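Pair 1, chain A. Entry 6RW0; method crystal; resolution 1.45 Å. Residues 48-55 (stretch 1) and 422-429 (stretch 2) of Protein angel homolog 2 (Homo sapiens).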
# COMPACT_ATOMS: atom_id res chain seq x y z
N ASN A 48 -0.95 13.90 -27.15
CA ASN A 48 -0.24 12.60 -27.11
C ASN A 48 -0.09 12.19 -25.64
O ASN A 48 0.83 12.66 -25.01
CB ASN A 48 1.14 12.69 -27.75
CG ASN A 48 1.07 12.91 -29.24
OD1 ASN A 48 0.30 12.27 -29.94
ND2 ASN A 48 1.88 13.83 -29.74
N LYS A 49 -0.97 11.34 -25.13
CA LYS A 49 -0.97 10.98 -23.70
C LYS A 49 -1.60 9.61 -23.49
O LYS A 49 -2.32 9.16 -24.35
CB LYS A 49 -1.84 12.00 -22.96
CG LYS A 49 -3.33 11.70 -23.08
CD LYS A 49 -4.22 12.89 -23.20
CE LYS A 49 -5.59 12.56 -23.76
NZ LYS A 49 -6.21 11.38 -23.12
N PHE A 50 -1.31 8.98 -22.36
CA PHE A 50 -1.94 7.72 -21.92
C PHE A 50 -2.50 8.02 -20.53
O PHE A 50 -1.72 8.32 -19.68
CB PHE A 50 -0.95 6.56 -21.91
CG PHE A 50 -1.51 5.28 -21.37
CD1 PHE A 50 -2.39 4.51 -22.10
CD2 PHE A 50 -1.17 4.83 -20.10
CE1 PHE A 50 -2.89 3.32 -21.61
CE2 PHE A 50 -1.68 3.65 -19.61
CZ PHE A 50 -2.54 2.90 -20.36
N ASP A 51 -3.81 7.91 -20.32
CA ASP A 51 -4.44 8.21 -19.02
C ASP A 51 -4.87 6.88 -18.40
O ASP A 51 -5.30 6.03 -19.13
CB ASP A 51 -5.65 9.13 -19.18
CG ASP A 51 -5.31 10.56 -19.56
OD1 ASP A 51 -4.16 10.91 -19.54
OD2 ASP A 51 -6.24 11.29 -19.85
N PHE A 52 -4.68 6.71 -17.10
CA PHE A 52 -5.09 5.47 -16.42
C PHE A 52 -5.35 5.79 -14.97
O PHE A 52 -4.75 6.68 -14.43
CB PHE A 52 -4.03 4.37 -16.58
CG PHE A 52 -2.73 4.65 -15.89
CD1 PHE A 52 -1.81 5.52 -16.44
CD2 PHE A 52 -2.44 4.06 -14.68
CE1 PHE A 52 -0.61 5.78 -15.80
CE2 PHE A 52 -1.24 4.32 -14.05
CZ PHE A 52 -0.33 5.18 -14.60
N SER A 53 -6.25 5.03 -14.39
CA SER A 53 -6.61 5.16 -12.99
C SER A 53 -6.14 3.96 -12.18
O SER A 53 -6.00 2.85 -12.70
CB SER A 53 -8.13 5.32 -12.84
OG SER A 53 -8.81 4.22 -13.43
N VAL A 54 -5.90 4.22 -10.89
CA VAL A 54 -5.37 3.24 -9.95
C VAL A 54 -6.18 3.32 -8.66
O VAL A 54 -6.34 4.41 -8.09
CB VAL A 54 -3.89 3.49 -9.62
CG1 VAL A 54 -3.38 2.45 -8.60
CG2 VAL A 54 -3.03 3.49 -10.85
N MET A 55 -6.61 2.17 -8.20
CA MET A 55 -7.33 2.04 -6.92
C MET A 55 -6.47 1.21 -5.96
O MET A 55 -5.99 0.18 -6.40
CB MET A 55 -8.66 1.33 -7.11
CG MET A 55 -9.34 1.04 -5.80
SD MET A 55 -10.89 0.16 -6.02
CE MET A 55 -11.97 1.53 -6.36
N LEU A 422 -8.11 6.29 -4.71
CA LEU A 422 -8.28 6.25 -6.15
C LEU A 422 -7.67 7.49 -6.77
O LEU A 422 -7.92 8.61 -6.30
CB LEU A 422 -9.77 6.14 -6.51
CG LEU A 422 -10.15 6.03 -7.98
CD1 LEU A 422 -9.67 4.75 -8.64
CD2 LEU A 422 -11.69 6.15 -8.10
N ALA A 423 -6.89 7.29 -7.83
CA ALA A 423 -6.23 8.38 -8.52
C ALA A 423 -6.35 8.17 -10.02
O ALA A 423 -6.37 7.04 -10.50
CB ALA A 423 -4.74 8.41 -8.17
N LYS A 424 -6.36 9.28 -10.76
CA LYS A 424 -6.24 9.25 -12.21
C LYS A 424 -4.93 9.93 -12.60
O LYS A 424 -4.68 11.07 -12.19
CB LYS A 424 -7.40 9.92 -12.92
CG LYS A 424 -7.30 9.73 -14.44
CD LYS A 424 -8.63 9.92 -15.16
CE LYS A 424 -8.42 10.69 -16.45
NZ LYS A 424 -9.56 10.54 -17.39
N PHE A 425 -4.15 9.24 -13.41
CA PHE A 425 -2.82 9.71 -13.84
C PHE A 425 -2.77 9.92 -15.35
O PHE A 425 -3.54 9.33 -16.06
CB PHE A 425 -1.74 8.68 -13.49
CG PHE A 425 -1.51 8.47 -12.02
CD1 PHE A 425 -0.90 9.44 -11.25
CD2 PHE A 425 -1.90 7.30 -11.42
CE1 PHE A 425 -0.70 9.24 -9.90
CE2 PHE A 425 -1.70 7.11 -10.07
CZ PHE A 425 -1.10 8.07 -9.31
N ARG A 426 -1.85 10.77 -15.77
CA ARG A 426 -1.57 11.01 -17.20
C ARG A 426 -0.09 10.72 -17.46
O ARG A 426 0.73 11.26 -16.76
CB ARG A 426 -1.85 12.46 -17.59
CG ARG A 426 -1.37 12.79 -18.99
CD ARG A 426 -2.14 13.94 -19.61
NE ARG A 426 -3.53 13.64 -19.75
CZ ARG A 426 -4.49 14.55 -19.80
NH1 ARG A 426 -4.18 15.82 -19.79
NH2 ARG A 426 -5.75 14.18 -19.87
N LEU A 427 0.22 9.89 -18.44
CA LEU A 427 1.60 9.73 -18.90
C LEU A 427 1.69 10.54 -20.20
O LEU A 427 1.00 10.19 -21.13
CB LEU A 427 1.89 8.26 -19.15
CG LEU A 427 3.22 7.97 -19.82
CD1 LEU A 427 4.37 8.49 -18.98
CD2 LEU A 427 3.37 6.50 -20.10
N GLU A 428 2.45 11.62 -20.20
CA GLU A 428 2.65 12.41 -21.41
C GLU A 428 3.60 11.69 -22.35
O GLU A 428 4.63 11.16 -21.92
CB GLU A 428 3.25 13.77 -21.05
CG GLU A 428 2.43 14.59 -20.09
CD GLU A 428 1.30 15.33 -20.77
OE1 GLU A 428 1.05 15.09 -21.97
OE2 GLU A 428 0.66 16.16 -20.09
N LEU A 429 3.25 11.69 -23.64
CA LEU A 429 4.02 10.97 -24.65
C LEU A 429 4.60 11.93 -25.69
O LEU A 429 4.22 13.10 -25.73
CB LEU A 429 3.13 9.94 -25.34
CG LEU A 429 2.55 8.86 -24.43
CD1 LEU A 429 1.57 7.97 -25.17
CD2 LEU A 429 3.66 8.03 -23.83
O HOH W 1 -8.73 10.57 -19.82

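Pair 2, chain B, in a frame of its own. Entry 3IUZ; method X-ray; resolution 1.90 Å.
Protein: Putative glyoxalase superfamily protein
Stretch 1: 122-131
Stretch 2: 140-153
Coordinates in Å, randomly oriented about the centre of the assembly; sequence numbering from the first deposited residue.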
# COMPACT_ATOMS: atom_id res chain seq x y z
N ARG B 122 -8.01 0.92 19.64
CA ARG B 122 -8.51 -0.43 19.93
C ARG B 122 -7.48 -1.46 19.49
O ARG B 122 -7.33 -2.49 20.13
CB ARG B 122 -9.85 -0.68 19.25
CG ARG B 122 -10.43 -2.08 19.51
N ILE B 123 -6.75 -1.16 18.42
CA ILE B 123 -5.79 -2.10 17.92
C ILE B 123 -4.34 -1.62 18.14
O ILE B 123 -3.43 -2.12 17.53
CB ILE B 123 -6.09 -2.43 16.43
CG1 ILE B 123 -6.10 -1.18 15.53
CG2 ILE B 123 -7.37 -3.20 16.31
CD1 ILE B 123 -6.28 -1.50 14.04
N SER B 124 -4.16 -0.62 19.01
CA SER B 124 -2.84 -0.07 19.32
C SER B 124 -2.07 0.45 18.11
O SER B 124 -0.85 0.23 17.98
CB SER B 124 -1.98 -1.10 20.05
OG SER B 124 -2.66 -1.48 21.20
N MSE B 125 -2.80 1.12 17.22
CA MSE B 125 -2.19 1.78 16.07
C MSE B 125 -2.67 3.23 15.89
O MSE B 125 -3.71 3.63 16.43
CB MSE B 125 -2.47 1.01 14.79
CG MSE B 125 -2.14 -0.50 14.85
SE MSE B 125 -1.82 -1.19 13.05
CE MSE B 125 -3.46 -0.95 12.18
N THR B 126 -1.86 3.99 15.18
CA THR B 126 -2.23 5.31 14.67
C THR B 126 -2.19 5.28 13.17
O THR B 126 -1.15 4.93 12.52
CB THR B 126 -1.26 6.41 15.16
OG1 THR B 126 -1.17 6.35 16.59
CG2 THR B 126 -1.76 7.81 14.70
N GLY B 127 -3.29 5.69 12.56
CA GLY B 127 -3.33 5.77 11.11
C GLY B 127 -3.33 7.20 10.62
O GLY B 127 -3.88 8.08 11.28
N ARG B 128 -2.68 7.42 9.48
CA ARG B 128 -2.61 8.75 8.85
C ARG B 128 -2.79 8.60 7.36
O ARG B 128 -2.25 7.68 6.74
CB ARG B 128 -1.27 9.42 9.14
CG ARG B 128 -1.04 9.70 10.59
CD ARG B 128 0.25 10.47 10.89
NE ARG B 128 0.49 10.69 12.34
CZ ARG B 128 1.07 9.82 13.18
NH1 ARG B 128 1.42 8.61 12.78
NH2 ARG B 128 1.28 10.17 14.44
N SER B 129 -3.53 9.50 6.75
CA SER B 129 -3.68 9.48 5.30
C SER B 129 -2.84 10.58 4.65
O SER B 129 -2.63 11.66 5.25
CB SER B 129 -5.14 9.64 4.92
OG SER B 129 -5.60 10.93 5.32
N TYR B 130 -2.35 10.25 3.46
CA TYR B 130 -1.50 11.12 2.61
C TYR B 130 -2.15 11.26 1.24
O TYR B 130 -2.40 10.27 0.54
CB TYR B 130 -0.07 10.51 2.48
CG TYR B 130 0.61 10.65 3.79
CD1 TYR B 130 1.19 11.86 4.13
CD2 TYR B 130 0.49 9.66 4.78
CE1 TYR B 130 1.78 12.06 5.39
CE2 TYR B 130 1.03 9.84 6.04
CZ TYR B 130 1.68 11.04 6.35
OH TYR B 130 2.19 11.22 7.60
N ALA B 131 -2.40 12.51 0.84
CA ALA B 131 -2.98 12.81 -0.47
C ALA B 131 -2.02 13.62 -1.27
O ALA B 131 -1.30 14.47 -0.74
CB ALA B 131 -4.32 13.61 -0.33
N ALA B 140 -4.13 8.00 -6.07
CA ALA B 140 -4.46 7.23 -4.87
C ALA B 140 -3.81 7.84 -3.66
O ALA B 140 -2.67 8.30 -3.74
CB ALA B 140 -3.96 5.78 -4.99
N GLN B 141 -4.52 7.77 -2.53
CA GLN B 141 -3.95 8.17 -1.26
C GLN B 141 -3.13 7.02 -0.72
O GLN B 141 -3.28 5.87 -1.17
CB GLN B 141 -5.01 8.54 -0.26
CG GLN B 141 -5.72 9.82 -0.55
CD GLN B 141 -6.69 10.17 0.56
OE1 GLN B 141 -6.31 10.78 1.57
NE2 GLN B 141 -7.94 9.74 0.41
N PHE B 142 -2.26 7.33 0.24
CA PHE B 142 -1.57 6.33 1.05
C PHE B 142 -2.14 6.42 2.44
O PHE B 142 -2.25 7.53 3.03
CB PHE B 142 -0.08 6.58 1.11
CG PHE B 142 0.67 6.08 -0.08
CD1 PHE B 142 0.69 6.80 -1.26
CD2 PHE B 142 1.30 4.85 -0.04
CE1 PHE B 142 1.36 6.31 -2.39
CE2 PHE B 142 1.98 4.35 -1.13
CZ PHE B 142 2.02 5.05 -2.31
N PHE B 143 -2.47 5.26 3.02
CA PHE B 143 -2.88 5.22 4.41
C PHE B 143 -1.76 4.49 5.13
O PHE B 143 -1.47 3.35 4.80
CB PHE B 143 -4.24 4.53 4.57
CG PHE B 143 -4.84 4.74 5.93
CD1 PHE B 143 -4.45 3.97 7.01
CD2 PHE B 143 -5.77 5.74 6.15
CE1 PHE B 143 -5.01 4.15 8.27
CE2 PHE B 143 -6.32 5.93 7.40
CZ PHE B 143 -5.94 5.16 8.46
N VAL B 144 -1.06 5.17 6.03
CA VAL B 144 0.08 4.59 6.70
C VAL B 144 -0.22 4.50 8.16
O VAL B 144 -0.49 5.52 8.81
CB VAL B 144 1.36 5.44 6.50
CG1 VAL B 144 2.56 4.72 7.19
CG2 VAL B 144 1.60 5.65 4.97
N SER B 145 -0.17 3.29 8.66
CA SER B 145 -0.38 3.02 10.07
C SER B 145 0.90 2.68 10.78
O SER B 145 1.83 2.11 10.19
CB SER B 145 -1.38 1.88 10.21
OG SER B 145 -2.67 2.36 9.87
N GLU B 146 0.93 3.06 12.05
CA GLU B 146 2.01 2.74 12.96
C GLU B 146 1.49 1.86 14.09
O GLU B 146 0.52 2.22 14.81
CB GLU B 146 2.57 3.99 13.63
CG GLU B 146 3.11 5.04 12.70
CD GLU B 146 3.71 6.20 13.48
OE1 GLU B 146 3.03 6.80 14.37
OE2 GLU B 146 4.86 6.52 13.13
N PHE B 147 2.16 0.74 14.29
CA PHE B 147 1.90 -0.11 15.46
C PHE B 147 2.71 0.33 16.70
O PHE B 147 3.92 0.60 16.62
CB PHE B 147 2.18 -1.60 15.14
CG PHE B 147 1.83 -2.47 16.26
CD1 PHE B 147 0.53 -2.80 16.50
CD2 PHE B 147 2.80 -2.88 17.18
CE1 PHE B 147 0.19 -3.53 17.60
CE2 PHE B 147 2.44 -3.63 18.29
CZ PHE B 147 1.14 -3.93 18.48
N HIS B 148 2.02 0.34 17.86
CA HIS B 148 2.54 0.79 19.15
C HIS B 148 2.68 -0.36 20.16
O HIS B 148 1.69 -0.77 20.77
CB HIS B 148 1.60 1.84 19.77
CG HIS B 148 1.34 3.02 18.87
ND1 HIS B 148 2.36 3.82 18.43
CD2 HIS B 148 0.19 3.53 18.35
CE1 HIS B 148 1.86 4.76 17.63
NE2 HIS B 148 0.55 4.62 17.58
N PRO B 149 3.92 -0.84 20.36
CA PRO B 149 4.13 -1.99 21.28
C PRO B 149 4.09 -1.67 22.76
O PRO B 149 4.10 -2.61 23.57
CB PRO B 149 5.56 -2.47 20.91
CG PRO B 149 5.83 -1.89 19.51
CD PRO B 149 5.14 -0.55 19.58
N GLU B 150 4.10 -0.39 23.12
CA GLU B 150 4.35 0.05 24.52
C GLU B 150 3.52 -0.65 25.57
O GLU B 150 4.02 -1.00 26.65
CB GLU B 150 4.10 1.58 24.68
CG GLU B 150 5.26 2.46 24.23
CD GLU B 150 5.40 2.58 22.70
OE1 GLU B 150 4.56 2.03 21.93
OE2 GLU B 150 6.36 3.28 22.28
N ARG B 151 2.24 -0.80 25.30
CA ARG B 151 1.34 -1.28 26.34
C ARG B 151 1.28 -2.79 26.46
O ARG B 151 0.60 -3.30 27.33
CB ARG B 151 -0.07 -0.71 26.15
CG ARG B 151 -0.10 0.82 26.39
CD ARG B 151 -1.44 1.42 26.00
NE ARG B 151 -2.53 0.51 26.39
CZ ARG B 151 -3.23 0.56 27.53
NH1 ARG B 151 -2.99 1.49 28.46
NH2 ARG B 151 -4.18 -0.36 27.75
N PHE B 152 2.01 -3.51 25.63
CA PHE B 152 1.90 -4.95 25.59
C PHE B 152 2.83 -5.62 26.61
O PHE B 152 3.62 -4.95 27.27
CB PHE B 152 2.14 -5.44 24.18
CG PHE B 152 1.03 -5.09 23.24
CD1 PHE B 152 0.99 -3.83 22.63
CD2 PHE B 152 0.00 -5.97 23.00
CE1 PHE B 152 -0.03 -3.49 21.78
CE2 PHE B 152 -1.04 -5.65 22.14
CZ PHE B 152 -1.06 -4.39 21.52
N SER B 153 2.75 -6.93 26.71
CA SER B 153 3.57 -7.64 27.69
C SER B 153 5.08 -7.52 27.46
O SER B 153 5.54 -7.15 26.38
CB SER B 153 3.16 -9.12 27.73
OG SER B 153 3.67 -9.86 26.64
O HOH W 2 1.21 7.12 10.40
O HOH W 3 2.91 8.60 16.21
O HOH W 4 -7.73 11.58 4.06

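What backbone geometry do the two contacts share? Each is a pair of neighbouring antiparallel strands, with N-to-C directions at 161° in pair 1 and 162° in pair 2, and the central residues superpose with an RMSD of 0.5 Å. The register is the same: Phe A50, Phe A52 and Val A54 form hydrogen-bonded pairs with Leu A427, Phe A425 and Ala A423, just as Thr B126, Arg B128 and Tyr B130 do with Glu B146, Val B144 and Phe B142. Typical bonds run from Leu A427 N to Phe A50 O at 2.8 Å and from Glu B146 N to Thr B126 O, also 2.8 Å. The ladder gains one further rung at matching positions, Leu A429 N to Asn A48 O and His B148 N to Ser B124 O, both 2.9 Å. Because these bonds involve only main-chain atoms, they persist although nearly all the side chains differ.

How is the face carrying the hydrogen-bonded pairs filled? In pair 1 it is apolar. Phe A425 CB lies over the face of the Phe A52 ring, 3.9 Å from Phe A52 CE1, while Val A54 CG2 meets the edge of the Phe A425 ring at CE2, also 3.9 Å away. In pair 2 Arg B128 takes the place of Phe A52 and Glu B146 that of Leu A427, so a salt bridge spans the strands, with Arg B128 NH1 donating to Glu B146 OE1 at 2.9 Å. Water 3 reinforces it by joining Arg B128 NH2 to Glu B146 OE1. Apolar packing returns farther along, where Tyr B130 CD2 sits 4.2 Å from Val B144 CG2.

What happens on the other face, at the positions of Asp A51 and Gly B127? In pair 1 this position is the centre of a charged cluster. Arg A426 reaches across in a two-pronged salt bridge, NE to Asp A51 OD1 at 2.8 Å and NH2 to Asp A51 OD2 at 2.9 Å, and Lys A49 CD lies over one face of the guanidinium, 3.6 Å from Arg A426 NE. Lys A424 NZ stays 4.2 Å from Asp A51 OD2, but water 1 bridges the two. Gly B127 offers no side chain, and the ring of Phe B143, which matches Lys A424, leans into the vacancy, bringing its CE1 3.7 Å from Gly B127 CA. A CB on this glycine would lie 2.5 Å from Phe B143 CE1, a clash.

Do matched positions ever keep the same residue? Ser A53 and Ser B129 do: both have a p rotamer, and their side-chain centres fall 0.6 Å apart. Leu A429 and His B148 place their side-chain centres closer still, at 0.4 Å, yet behave differently. Leu A429 CD1 makes an apolar contact with Phe A50 CB at 4.4 Å, whereas His B148 NE2 hydrogen-bonds to Thr B126 OG1, the counterpart of Phe A50, at 2.6 Å.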